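Local coordinates for DUF2019 domain-containing protein (Rhodopseudomonas palustris, PDB 2I9C), which is of unknown function, a small all-helical protein of the DUF2019 family, which is grouped with the tetratricopeptide-repeat-like families, at residues I47-E50 with L51-R54. Numbering follows the deposited sequence.
Sequences IADE and LKAR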
# COMPACT_ATOMS: atom_id res chain seq x y z
N ILE A 47 6.83 1.30 7.62
CA ILE A 47 6.95 -0.14 7.33
C ILE A 47 7.49 -0.40 5.92
O ILE A 47 8.40 -1.21 5.76
CB ILE A 47 5.61 -0.91 7.55
CG1 ILE A 47 5.20 -0.87 9.05
CG2 ILE A 47 5.73 -2.37 7.11
CD1 ILE A 47 3.69 -1.12 9.28
N ALA A 48 6.95 0.30 4.93
CA ALA A 48 7.37 0.13 3.54
C ALA A 48 8.81 0.55 3.35
O ALA A 48 9.54 -0.14 2.64
CB ALA A 48 6.48 0.90 2.60
N ASP A 49 9.22 1.65 4.00
CA ASP A 49 10.64 2.11 3.96
C ASP A 49 11.60 1.12 4.58
O ASP A 49 12.70 0.90 4.06
CB ASP A 49 10.83 3.47 4.63
CG ASP A 49 10.37 4.62 3.73
OD1 ASP A 49 9.93 4.36 2.58
OD2 ASP A 49 10.42 5.77 4.20
N GLU A 50 11.19 0.52 5.69
CA GLU A 50 12.01 -0.52 6.31
C GLU A 50 12.15 -1.75 5.38
O GLU A 50 13.23 -2.30 5.22
CB GLU A 50 11.44 -0.92 7.69
CG GLU A 50 12.19 -2.09 8.36
CD GLU A 50 13.64 -1.78 8.72
OE1 GLU A 50 14.05 -0.58 8.87
OE2 GLU A 50 14.41 -2.73 8.85
N LEU A 51 11.04 -2.18 4.78
CA LEU A 51 11.07 -3.35 3.91
C LEU A 51 11.96 -3.03 2.69
O LEU A 51 12.77 -3.84 2.28
CB LEU A 51 9.65 -3.71 3.44
CG LEU A 51 8.76 -4.41 4.45
CD1 LEU A 51 7.31 -4.34 3.99
CD2 LEU A 51 9.20 -5.86 4.58
N LYS A 52 11.78 -1.85 2.12
CA LYS A 52 12.63 -1.40 1.01
C LYS A 52 14.13 -1.43 1.40
O LYS A 52 14.93 -1.92 0.62
CB LYS A 52 12.21 0.01 0.51
CG LYS A 52 13.18 0.58 -0.55
CD LYS A 52 12.85 2.02 -0.97
CE LYS A 52 12.95 2.98 0.20
NZ LYS A 52 13.30 4.37 -0.21
N ALA A 53 14.50 -0.99 2.61
CA ALA A 53 15.91 -0.97 3.05
C ALA A 53 16.58 -2.32 3.24
O ALA A 53 17.80 -2.39 3.43
CB ALA A 53 16.09 -0.12 4.33
N ARG A 54 15.79 -3.40 3.21
CA ARG A 54 16.32 -4.72 3.43
C ARG A 54 16.82 -5.30 2.14
O ARG A 54 16.32 -4.95 1.06
CB ARG A 54 15.22 -5.59 4.05
CG ARG A 54 15.04 -5.20 5.47
CD ARG A 54 13.98 -5.95 6.20
NE ARG A 54 13.89 -5.34 7.52
CZ ARG A 54 13.42 -5.95 8.60
NH1 ARG A 54 12.96 -7.20 8.52
NH2 ARG A 54 13.41 -5.30 9.75
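E50 and R54, one helical turn apart, meet through a salt bridge in which a single carboxylate oxygen is held by two nitrogens. E50 OE2 lies 2.9 Å from R54 NH2 and 3.0 Å from R54 NE. The oxygen sits at the guanidinium edge, within the plane of that group, yet the carboxylate is turned 90° to it. Both nitrogens come to the anti side of OE2, one from each face of the carboxylate plane. E50 sends CG anti to its own N and then kinks about its second torsion (64°), which swings the carboxylate toward the arginine; R54 stretches straight out to NE, its CG passing 3.4 Å from E50 O. A long, multiply donating arginine suits this place, because NH2 also bonds M9 O and NH1 bonds T11 OG1. With a leucine at R54, E50 would probably lose its charged mate, and the tie to M9 and T11 would go as well.

On the buried side, I47 and L51 run in parallel, with I47 CG2 4.0 Å from L51 CD1; branched apolar chains suit a face packed against L17, T11 and L62. Charged, flexible D49 and K52 suit the solvent-facing surface, D49 OD1 stopping 4.4 Å from K52 NZ, short of a salt bridge. The backbone N of L51, K52 and A53 donates to the carbonyl O of I47, A48 and D49 respectively. This i to i+4 pattern, followed by an arginine that ties the helix end to M9 and to T11 at the start of helix 11-30, is that of the C-terminal turn of an amphipathic helix, here helix 34-53.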